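Long-range contacts in PA1221 (Pseudomonas aeruginosa, PDB 4DG9), which joins an AMP-binding domain of the ANL superfamily to a phosphopantetheine-attachment carrier domain within a single chain: residues A254-L259 with L278-T283; R302-N307 with C320-D325. All coordinates share one frame; numbering follows the deposited sequence.

Contact 1 (A254-L259 with L278-T283). With DG9 (5'-({[(2R,3R)-3-amino-2-{[2-({N-[(2R)-2-hydroxy-3,3-dimethyl-4-{[oxido(oxo)phosphonio]oxy}butanoyl]-beta-alanyl}amino)ethyl]sulfanyl}-4-methylpentyl]sulfonyl}amino)-5'-deoxyadenosine), chain B.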
ATOM      1  N   ALA A 254     -17.831   9.089   4.438  1.00 20.55           N
ATOM      2  CA  ALA A 254     -16.870   8.049   4.831  1.00 19.73           C
ATOM      3  C   ALA A 254     -16.676   8.072   6.339  1.00 18.42           C
ATOM      4  O   ALA A 254     -16.311   9.102   6.893  1.00 31.29           O
ATOM      5  CB  ALA A 254     -15.542   8.289   4.152  1.00  6.96           C
ATOM      6  N   ASP A 255     -16.971   6.969   7.017  1.00 25.33           N
ATOM      7  CA  ASP A 255     -16.700   6.877   8.462  1.00 27.88           C
ATOM      8  C   ASP A 255     -15.528   5.967   8.877  1.00 23.21           C
ATOM      9  O   ASP A 255     -15.186   5.867  10.061  1.00 23.02           O
ATOM     10  CB  ASP A 255     -17.970   6.491   9.217  1.00 22.19           C
ATOM     11  CG  ASP A 255     -18.439   5.099   8.883  1.00 33.84           C
ATOM     12  OD1 ASP A 255     -17.611   4.278   8.425  1.00 30.53           O
ATOM     13  OD2 ASP A 255     -19.637   4.824   9.095  1.00 42.75           O
ATOM     14  N   SER A 256     -14.940   5.283   7.905  1.00 13.45           N
ATOM     15  CA  SER A 256     -13.987   4.227   8.186  1.00 15.41           C
ATOM     16  C   SER A 256     -12.892   4.295   7.147  1.00 20.40           C
ATOM     17  O   SER A 256     -13.173   4.457   5.959  1.00 17.26           O
ATOM     18  CB  SER A 256     -14.675   2.857   8.116  1.00 22.52           C
ATOM     19  OG  SER A 256     -15.706   2.740   9.085  1.00 32.16           O
ATOM     20  N   ALA A 257     -11.643   4.161   7.576  1.00 17.74           N
ATOM     21  CA  ALA A 257     -10.548   4.321   6.628  1.00 20.33           C
ATOM     22  C   ALA A 257      -9.275   3.589   7.037  1.00 26.90           C
ATOM     23  O   ALA A 257      -9.060   3.312   8.215  1.00 34.10           O
ATOM     24  CB  ALA A 257     -10.261   5.805   6.426  1.00  7.64           C
ATOM     25  N   TRP A 258      -8.441   3.278   6.048  1.00 16.13           N
ATOM     26  CA  TRP A 258      -7.076   2.811   6.276  1.00 10.87           C
ATOM     27  C   TRP A 258      -6.122   3.872   5.743  1.00 18.80           C
ATOM     28  O   TRP A 258      -6.378   4.468   4.714  1.00 24.20           O
ATOM     29  CB  TRP A 258      -6.813   1.485   5.560  1.00  9.12           C
ATOM     30  CG  TRP A 258      -5.355   1.220   5.396  1.00 20.58           C
ATOM     31  CD1 TRP A 258      -4.563   1.591   4.337  1.00 22.86           C
ATOM     32  CD2 TRP A 258      -4.491   0.555   6.328  1.00 12.90           C
ATOM     33  NE1 TRP A 258      -3.271   1.194   4.559  1.00 20.21           N
ATOM     34  CE2 TRP A 258      -3.197   0.564   5.776  1.00 13.85           C
ATOM     35  CE3 TRP A 258      -4.685  -0.035   7.579  1.00 22.30           C
ATOM     36  CZ2 TRP A 258      -2.097  -0.006   6.433  1.00 11.46           C
ATOM     37  CZ3 TRP A 258      -3.594  -0.599   8.229  1.00 17.14           C
ATOM     38  CH2 TRP A 258      -2.316  -0.581   7.649  1.00 12.73           C
ATOM     39  N   LEU A 259      -5.035   4.130   6.455  1.00 22.71           N
ATOM     40  CA  LEU A 259      -4.018   5.051   5.970  1.00 14.63           C
ATOM     41  C   LEU A 259      -2.676   4.478   6.329  1.00 13.17           C
ATOM     42  O   LEU A 259      -2.440   4.191   7.493  1.00 24.43           O
ATOM     43  CB  LEU A 259      -4.151   6.399   6.664  1.00 18.02           C
ATOM     44  CG  LEU A 259      -5.449   7.165   6.473  1.00 17.78           C
ATOM     45  CD1 LEU A 259      -5.431   8.380   7.386  1.00 11.81           C
ATOM     46  CD2 LEU A 259      -5.560   7.580   5.017  1.00 18.67           C
ATOM     47  N   LEU A 278     -14.505  10.577  11.210  1.00 22.55           N
ATOM     48  CA  LEU A 278     -14.218   9.154  11.101  1.00 20.74           C
ATOM     49  C   LEU A 278     -14.591   8.500  12.429  1.00 24.48           C
ATOM     50  O   LEU A 278     -14.269   9.038  13.483  1.00 29.75           O
ATOM     51  CB  LEU A 278     -12.728   8.913  10.777  1.00 14.81           C
ATOM     52  CG  LEU A 278     -12.159   9.336   9.402  1.00 24.56           C
ATOM     53  CD1 LEU A 278     -10.644   9.122   9.293  1.00 13.58           C
ATOM     54  CD2 LEU A 278     -12.857   8.658   8.221  1.00 14.30           C
ATOM     55  N   ARG A 279     -15.325   7.390  12.386  1.00 22.91           N
ATOM     56  CA  ARG A 279     -15.516   6.551  13.569  1.00 20.40           C
ATOM     57  C   ARG A 279     -14.354   5.575  13.729  1.00 23.43           C
ATOM     58  O   ARG A 279     -13.905   5.288  14.841  1.00 19.03           O
ATOM     59  CB  ARG A 279     -16.840   5.774  13.521  1.00 20.16           C
ATOM     60  CG  ARG A 279     -18.081   6.624  13.302  1.00 26.20           C
ATOM     61  CD  ARG A 279     -19.368   5.803  13.448  1.00 42.26           C
ATOM     62  NE  ARG A 279     -19.504   4.744  12.441  1.00 61.43           N
ATOM     63  CZ  ARG A 279     -19.332   3.441  12.672  1.00 57.09           C
ATOM     64  NH1 ARG A 279     -19.004   3.020  13.888  1.00 63.46           N
ATOM     65  NH2 ARG A 279     -19.485   2.558  11.685  1.00 36.85           N
ATOM     66  N   GLN A 280     -13.882   5.051  12.608  1.00 19.13           N
ATOM     67  CA  GLN A 280     -12.875   4.004  12.643  1.00 19.43           C
ATOM     68  C   GLN A 280     -11.713   4.293  11.706  1.00 25.61           C
ATOM     69  O   GLN A 280     -11.889   4.554  10.503  1.00 30.71           O
ATOM     70  CB  GLN A 280     -13.493   2.661  12.266  1.00 24.43           C
ATOM     71  CG  GLN A 280     -14.651   2.253  13.124  1.00 29.28           C
ATOM     72  CD  GLN A 280     -15.152   0.869  12.792  1.00 31.55           C
ATOM     73  OE1 GLN A 280     -15.162  -0.014  13.645  1.00 38.10           O
ATOM     74  NE2 GLN A 280     -15.578   0.671  11.550  1.00 22.39           N
ATOM     75  N   LEU A 281     -10.514   4.199  12.258  1.00 18.63           N
ATOM     76  CA  LEU A 281      -9.322   4.445  11.478  1.00 21.38           C
ATOM     77  C   LEU A 281      -8.293   3.364  11.771  1.00 29.77           C
ATOM     78  O   LEU A 281      -8.011   3.055  12.931  1.00 27.94           O
ATOM     79  CB  LEU A 281      -8.765   5.836  11.781  1.00 14.36           C
ATOM     80  CG  LEU A 281      -7.361   6.163  11.284  1.00 18.55           C
ATOM     81  CD1 LEU A 281      -7.309   5.996   9.788  1.00 21.50           C
ATOM     82  CD2 LEU A 281      -6.985   7.576  11.667  1.00 18.75           C
ATOM     83  N   LEU A 282      -7.759   2.767  10.710  1.00 24.71           N
ATOM     84  CA  LEU A 282      -6.666   1.819  10.841  1.00 16.61           C
ATOM     85  C   LEU A 282      -5.446   2.404  10.166  1.00 24.57           C
ATOM     86  O   LEU A 282      -5.537   3.101   9.134  1.00 24.22           O
ATOM     87  CB  LEU A 282      -7.003   0.464  10.213  1.00  8.31           C
ATOM     88  CG  LEU A 282      -8.300  -0.225  10.645  1.00 18.33           C
ATOM     89  CD1 LEU A 282      -9.450   0.262   9.778  1.00 17.00           C
ATOM     90  CD2 LEU A 282      -8.190  -1.726  10.555  1.00 14.06           C
ATOM     91  N   THR A 283      -4.303   2.136  10.769  1.00 12.80           N
ATOM     92  CA  THR A 283      -3.038   2.488  10.160  1.00 17.62           C
ATOM     93  C   THR A 283      -1.998   1.422  10.535  1.00 23.15           C
ATOM     94  O   THR A 283      -2.264   0.522  11.336  1.00 28.65           O
ATOM     95  CB  THR A 283      -2.589   3.915  10.564  1.00 13.38           C
ATOM     96  OG1 THR A 283      -1.334   4.218   9.946  1.00 27.41           O
ATOM     97  CG2 THR A 283      -2.448   4.032  12.079  1.00 18.95           C
TER
HETATM   98  C   DG9 B 701       0.980  -4.583   3.541  1.00 28.22           C
HETATM   99  N   DG9 B 701       4.339  -5.159   4.374  1.00 30.80           N
HETATM  100  S   DG9 B 701       3.565  -5.590   3.049  1.00 23.44           S
HETATM  101  C1  DG9 B 701       1.951  -5.766   3.398  1.00 17.89           C
HETATM  102  N1  DG9 B 701       4.027  -2.154  12.469  1.00 14.69           N
HETATM  103  O1  DG9 B 701       6.110  -7.936   7.477  1.00 17.97           O
HETATM  104  C2  DG9 B 701       5.303  -2.399  12.120  1.00 25.87           C
HETATM  105  N2  DG9 B 701      -0.818  -5.947   4.517  1.00 19.90           N
HETATM  106  O2  DG9 B 701       7.748  -5.884   8.254  1.00 23.65           O
HETATM  107  C3  DG9 B 701       4.333  -6.107   5.471  1.00 30.81           C
HETATM  108  N3  DG9 B 701       5.631  -2.978  10.957  1.00 20.79           N
HETATM  109  O3  DG9 B 701       4.975   7.788  -2.043  1.00 37.76           O
HETATM  110  C4  DG9 B 701       4.663  -3.332  10.074  1.00 30.29           C
HETATM  111  C5  DG9 B 701       3.338  -3.094  10.401  1.00 28.23           C
HETATM  112  C6  DG9 B 701       3.030  -2.491  11.626  1.00 27.44           C
HETATM  113  N6  DG9 B 701       1.749  -2.238  11.992  1.00 20.82           N
HETATM  114  N7  DG9 B 701       2.602  -3.550   9.365  1.00 29.24           N
HETATM  115  C8  DG9 B 701       3.436  -4.053   8.424  1.00 19.54           C
HETATM  116  N9  DG9 B 701       4.692  -3.912   8.859  1.00 29.11           N
HETATM  117  CA  DG9 B 701       0.181  -4.876   4.823  1.00 26.74           C
HETATM  118  CB  DG9 B 701      -0.519  -3.715   5.532  1.00 28.07           C
HETATM  119  C1' DG9 B 701       5.909  -4.341   8.123  1.00 33.19           C
HETATM  120  S1P DG9 B 701       1.686  -2.957   3.461  1.00 26.41           S
HETATM  121  C2' DG9 B 701       6.346  -5.735   8.557  1.00 31.75           C
HETATM  122  P2A DG9 B 701       4.064   8.697  -2.864  1.00 34.69           P
HETATM  123  C2P DG9 B 701       0.392  -1.976   2.758  1.00 56.26           C
HETATM  124  O2P DG9 B 701       3.859  -4.701   1.967  1.00 11.10           O
HETATM  125  C3' DG9 B 701       5.516  -6.642   7.670  1.00 24.00           C
HETATM  126  C3P DG9 B 701       0.482  -1.805   1.243  1.00 34.53           C
HETATM  127  O3P DG9 B 701       4.015  -6.911   2.731  1.00 31.39           O
HETATM  128  C4' DG9 B 701       5.516  -5.839   6.379  1.00 25.72           C
HETATM  129  O4' DG9 B 701       5.570  -4.450   6.743  1.00 33.97           O
HETATM  130  O4A DG9 B 701       4.103   8.588  -4.375  1.00 45.02           O
HETATM  131  N4P DG9 B 701       1.180  -0.582   0.899  1.00 31.97           N
HETATM  132  C5P DG9 B 701       0.610   0.444   0.275  1.00 25.39           C
HETATM  133  O5P DG9 B 701      -0.572   0.493  -0.022  1.00 22.51           O
HETATM  134  O6A DG9 B 701       2.530   8.482  -2.406  1.00 32.97           O
HETATM  135  C6P DG9 B 701       1.523   1.595  -0.062  1.00 30.59           C
HETATM  136  C7P DG9 B 701       1.078   2.820   0.724  1.00 31.78           C
HETATM  137  N8P DG9 B 701       1.711   4.036   0.256  1.00 27.93           N
HETATM  138  C9P DG9 B 701       1.202   4.743  -0.749  1.00 24.25           C
HETATM  139  O9P DG9 B 701       0.176   4.425  -1.322  1.00 18.92           O
HETATM  140  CAP DG9 B 701       1.950   5.980  -1.169  1.00 30.45           C
HETATM  141  OAP DG9 B 701       3.207   6.043  -0.499  1.00 35.59           O
HETATM  142  CBP DG9 B 701       1.168   7.262  -0.886  1.00 30.16           C
HETATM  143  CCP DG9 B 701       2.097   8.463  -1.052  1.00 28.25           C
HETATM  144  CDP DG9 B 701       0.062   7.325  -1.926  1.00 19.48           C
HETATM  145  CEP DG9 B 701       0.548   7.256   0.505  1.00 30.13           C
HETATM  146  CG1 DG9 B 701      -1.906  -3.410   4.980  1.00 18.06           C
HETATM  147  CG2 DG9 B 701      -0.626  -4.038   7.019  1.00 24.95           C

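Contact 2 (R302-N307 with C320-D325)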
ATOM      1  N   ARG A 302     -12.868  10.058  20.782  1.00 33.45           N
ATOM      2  CA  ARG A 302     -13.796   8.954  20.498  1.00 33.18           C
ATOM      3  C   ARG A 302     -13.378   8.041  19.329  1.00 34.17           C
ATOM      4  O   ARG A 302     -14.066   7.060  19.030  1.00 29.37           O
ATOM      5  CB  ARG A 302     -15.212   9.481  20.229  1.00 22.03           C
ATOM      6  CG  ARG A 302     -15.895  10.092  21.448  1.00 32.87           C
ATOM      7  CD  ARG A 302     -17.165  10.882  21.080  1.00 33.72           C
ATOM      8  NE  ARG A 302     -16.921  11.951  20.105  1.00 43.34           N
ATOM      9  CZ  ARG A 302     -16.355  13.123  20.395  1.00 47.36           C
ATOM     10  NH1 ARG A 302     -15.954  13.381  21.641  1.00 34.93           N
ATOM     11  NH2 ARG A 302     -16.182  14.037  19.438  1.00 42.86           N
ATOM     12  N   LEU A 303     -12.279   8.363  18.652  1.00 30.57           N
ATOM     13  CA  LEU A 303     -11.883   7.592  17.473  1.00 24.23           C
ATOM     14  C   LEU A 303     -11.441   6.178  17.852  1.00 21.98           C
ATOM     15  O   LEU A 303     -10.681   5.982  18.791  1.00 27.50           O
ATOM     16  CB  LEU A 303     -10.763   8.307  16.725  1.00 19.72           C
ATOM     17  CG  LEU A 303     -10.189   7.678  15.457  1.00 24.70           C
ATOM     18  CD1 LEU A 303     -11.228   7.621  14.338  1.00 20.73           C
ATOM     19  CD2 LEU A 303      -8.972   8.478  15.012  1.00 26.08           C
ATOM     20  N   HIS A 304     -11.933   5.195  17.117  1.00 17.76           N
ATOM     21  CA  HIS A 304     -11.500   3.827  17.302  1.00 24.89           C
ATOM     22  C   HIS A 304     -10.331   3.644  16.341  1.00 29.10           C
ATOM     23  O   HIS A 304     -10.509   3.567  15.119  1.00 35.68           O
ATOM     24  CB  HIS A 304     -12.646   2.880  16.929  1.00 20.97           C
ATOM     25  CG  HIS A 304     -12.286   1.427  16.980  1.00 24.36           C
ATOM     26  ND1 HIS A 304     -12.329   0.684  18.142  1.00 29.04           N
ATOM     27  CD2 HIS A 304     -11.898   0.569  16.004  1.00 23.48           C
ATOM     28  CE1 HIS A 304     -11.974  -0.562  17.883  1.00 25.23           C
ATOM     29  NE2 HIS A 304     -11.709  -0.656  16.592  1.00 26.00           N
ATOM     30  N   LEU A 305      -9.133   3.561  16.899  1.00 13.59           N
ATOM     31  CA  LEU A 305      -7.939   3.559  16.084  1.00 13.06           C
ATOM     32  C   LEU A 305      -7.273   2.206  16.234  1.00 19.62           C
ATOM     33  O   LEU A 305      -7.237   1.656  17.321  1.00 27.07           O
ATOM     34  CB  LEU A 305      -7.005   4.697  16.500  1.00 10.31           C
ATOM     35  CG  LEU A 305      -5.713   4.842  15.686  1.00 20.61           C
ATOM     36  CD1 LEU A 305      -5.994   5.420  14.297  1.00 26.09           C
ATOM     37  CD2 LEU A 305      -4.693   5.703  16.413  1.00 18.07           C
ATOM     38  N   VAL A 306      -6.774   1.657  15.137  1.00 19.50           N
ATOM     39  CA  VAL A 306      -6.218   0.311  15.148  1.00 13.73           C
ATOM     40  C   VAL A 306      -4.868   0.285  14.450  1.00 16.04           C
ATOM     41  O   VAL A 306      -4.690   0.889  13.384  1.00 18.90           O
ATOM     42  CB  VAL A 306      -7.150  -0.670  14.398  1.00 21.75           C
ATOM     43  CG1 VAL A 306      -6.603  -2.098  14.450  1.00 25.74           C
ATOM     44  CG2 VAL A 306      -8.570  -0.590  14.942  1.00 18.26           C
ATOM     45  N   ASN A 307      -3.920  -0.417  15.055  1.00 16.17           N
ATOM     46  CA  ASN A 307      -2.655  -0.718  14.405  1.00 23.38           C
ATOM     47  C   ASN A 307      -2.765  -2.095  13.739  1.00 29.27           C
ATOM     48  O   ASN A 307      -2.824  -3.128  14.421  1.00 22.99           O
ATOM     49  CB  ASN A 307      -1.567  -0.746  15.473  1.00 20.40           C
ATOM     50  CG  ASN A 307      -0.199  -0.880  14.899  1.00 22.07           C
ATOM     51  OD1 ASN A 307      -0.023  -0.800  13.689  1.00 20.50           O
ATOM     52  ND2 ASN A 307       0.797  -1.076  15.765  1.00 21.29           N
ATOM     53  N   CYS A 320      -3.678  -7.361  14.776  1.00 25.54           N
ATOM     54  CA  CYS A 320      -4.203  -6.008  14.910  1.00 25.49           C
ATOM     55  C   CYS A 320      -4.323  -5.670  16.380  1.00 32.07           C
ATOM     56  O   CYS A 320      -4.556  -6.557  17.205  1.00 26.58           O
ATOM     57  CB  CYS A 320      -5.589  -5.888  14.273  1.00 27.58           C
ATOM     58  SG  CYS A 320      -5.628  -5.960  12.488  1.00 32.22           S
ATOM     59  N   HIS A 321      -4.184  -4.386  16.700  1.00 30.61           N
ATOM     60  CA  HIS A 321      -4.296  -3.918  18.074  1.00  8.55           C
ATOM     61  C   HIS A 321      -5.117  -2.647  18.137  1.00 21.26           C
ATOM     62  O   HIS A 321      -4.801  -1.666  17.470  1.00 20.17           O
ATOM     63  CB  HIS A 321      -2.907  -3.656  18.651  1.00 17.12           C
ATOM     64  CG  HIS A 321      -2.917  -3.035  20.015  1.00 29.09           C
ATOM     65  ND1 HIS A 321      -3.410  -3.684  21.128  1.00 32.43           N
ATOM     66  CD2 HIS A 321      -2.474  -1.831  20.450  1.00 38.23           C
ATOM     67  CE1 HIS A 321      -3.281  -2.903  22.186  1.00 33.16           C
ATOM     68  NE2 HIS A 321      -2.713  -1.773  21.803  1.00 36.48           N
ATOM     69  N   VAL A 322      -6.176  -2.664  18.939  1.00 24.97           N
ATOM     70  CA  VAL A 322      -6.948  -1.458  19.181  1.00 27.29           C
ATOM     71  C   VAL A 322      -6.177  -0.624  20.184  1.00 27.96           C
ATOM     72  O   VAL A 322      -5.803  -1.117  21.242  1.00 26.96           O
ATOM     73  CB  VAL A 322      -8.350  -1.782  19.723  1.00 27.33           C
ATOM     74  CG1 VAL A 322      -9.110  -0.507  20.074  1.00 16.15           C
ATOM     75  CG2 VAL A 322      -9.115  -2.581  18.699  1.00 30.92           C
ATOM     76  N   VAL A 323      -5.936   0.637  19.837  1.00 28.17           N
ATOM     77  CA  VAL A 323      -5.100   1.515  20.644  1.00 42.17           C
ATOM     78  C   VAL A 323      -5.834   2.058  21.873  1.00 41.09           C
ATOM     79  O   VAL A 323      -7.013   2.388  21.790  1.00 35.45           O
ATOM     80  CB  VAL A 323      -4.570   2.672  19.801  1.00 37.33           C
ATOM     81  CG1 VAL A 323      -3.632   3.553  20.636  1.00 36.21           C
ATOM     82  CG2 VAL A 323      -3.864   2.120  18.557  1.00 18.12           C
ATOM     83  N   THR A 324      -5.126   2.129  23.005  1.00 36.72           N
ATOM     84  CA  THR A 324      -5.676   2.625  24.273  1.00 32.28           C
ATOM     85  C   THR A 324      -4.856   3.793  24.802  1.00 37.30           C
ATOM     86  O   THR A 324      -3.716   3.998  24.378  1.00 34.29           O
ATOM     87  CB  THR A 324      -5.637   1.555  25.378  1.00 30.59           C
ATOM     88  OG1 THR A 324      -4.287   1.384  25.817  1.00 42.07           O
ATOM     89  CG2 THR A 324      -6.159   0.232  24.879  1.00 29.92           C
ATOM     90  N   ASP A 325      -5.432   4.535  25.749  1.00 52.72           N
ATOM     91  CA  ASP A 325      -4.735   5.623  26.444  1.00 54.37           C
ATOM     92  C   ASP A 325      -3.366   5.198  26.946  1.00 43.57           C
ATOM     93  O   ASP A 325      -2.367   5.875  26.710  1.00 41.15           O
ATOM     94  CB  ASP A 325      -5.540   6.092  27.659  1.00 65.48           C
ATOM     95  CG  ASP A 325      -6.859   6.726  27.284  1.00 78.11           C
ATOM     96  OD1 ASP A 325      -7.019   7.132  26.111  1.00 83.27           O
ATOM     97  OD2 ASP A 325      -7.733   6.823  28.177  1.00 77.61           O
TER
HETATM   98  O   HOH W   1      -8.497   3.403  19.895  1.00 30.49           O

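Contact 1 (A254-L259 with L278-T283)
Strands 256-259 and 280-283 run parallel, their axes 4.7 Å apart at closest approach and inclined by 15°, in a classic ladder whose rungs include Leu282 N to Ala257 O and Leu259 N to Leu282 O. This is a beta-alpha-beta crossover: helix 261-270 carries the chain from one strand to its neighbour. At the entrance, Asp255 O accepts from two successive amides, those of Arg279 and Gln280. The Asp255 and Arg279 side chains lie alongside each other as a salt bridge, OD2 sitting in plane at the guanidinium edge, 3.3 Å from NE in a weak bond, while carboxylate and guanidinium planes stand 89° apart. One step inward, the extended Gln280 gives NE2 to Ser256 OG (3.2 Å), which lies in its amide plane; with OE1 taken by Ala200 N, both ends of the amide are held.

On the opposite face the Leu259 and Leu281 side chains cross at about a right angle, CD1 to CD1 3.9 Å. Thr283 OG1, anti to the backbone N, bonds Leu259 O. Back on the face of Ser256 and Gln280, Trp258 has CG anti to its N (chi1 161°), which lays the indole against the partner strand: Leu282 CB comes to the ring edge, and Thr283 CA makes a CH-pi contact over one face, 4.0 Å from the six-membered centroid. At its far rim, Trp258 CZ2 is 3.7 Å from DG9 CG1.

Contact 2 (R302-N307 with C320-D325)
His304 and Val322 meet as a ring set between two methyl groups: CE1 of His304 lies 3.6 Å from each of Val322 CG1 and CG2, so the imidazole corner fills the notch of the forked side chain. The two cross at about a right angle. Because His304 CG stands anti to the backbone N (chi1 176°), the ring swings across toward Val322. Its NE2 is hydrogen-bonded to Phe198 O, outside the hairpin.

The same face continues with Val306, whose two branches do different work. CG1 settles against Cys320 CB at 3.9 Å, whereas CG2 turns to Val322 CG2 at 4.3 Å, the two valines forming the non-hydrogen-bonded pair of this antiparallel beta hairpin. Next to it, Asn307 and His321 make the hydrogen-bonded pair: Asn307 N gives to His321 O, and His321 N to Asn307 O. Their side chains share the other face. The Asn307 amide is held at both ends, ND2 by Pro334 O and OD1 by N6 of the bound DG9, while His321 NE2 reaches Asp327.

Val323 then fills the dip beside Leu305. Its amide N is hydrogen-bonded to Leu305 O, and its CG2 methyl rests 3.6 Å from that same oxygen and 4.3 Å from Leu305 CD2. On the other side of the same pair a water stands in for the second direct bond, accepting from Leu305 N (3.1 Å) and donating to Val323 O.

Helix 290-299 packs against this end of the hairpin, Leu297 touching both Leu305 and Val323 and Val293 adding to Leu305. Strand 280-284 flanks 304-309, and Cys320 pairs with Lys337 of the short strand 337-338 beyond.

How the contacts relate
Contact 1 closes before contact 2 opens, and the two stand with centres 11 Å apart in one mixed sheet ordered 256-260, 280-284, 304-309, 319-322, 337-338. The shared seam lies between strands 280-284 and 304-309: Leu281 O and Val306 N, and Thr283 N and Val306 O, are probably hydrogen-bonded, while Leu281 packs on Leu305. Strand order thus follows chain order, parallel through the first three strands and antiparallel from the hairpin onward. All four segments belong to the AMP-binding part of the chain. Both contacts also touch DG9, contact 1 at its branched alkyl group and contact 2 at its adenine amine, so residues of both contacts border the ligand.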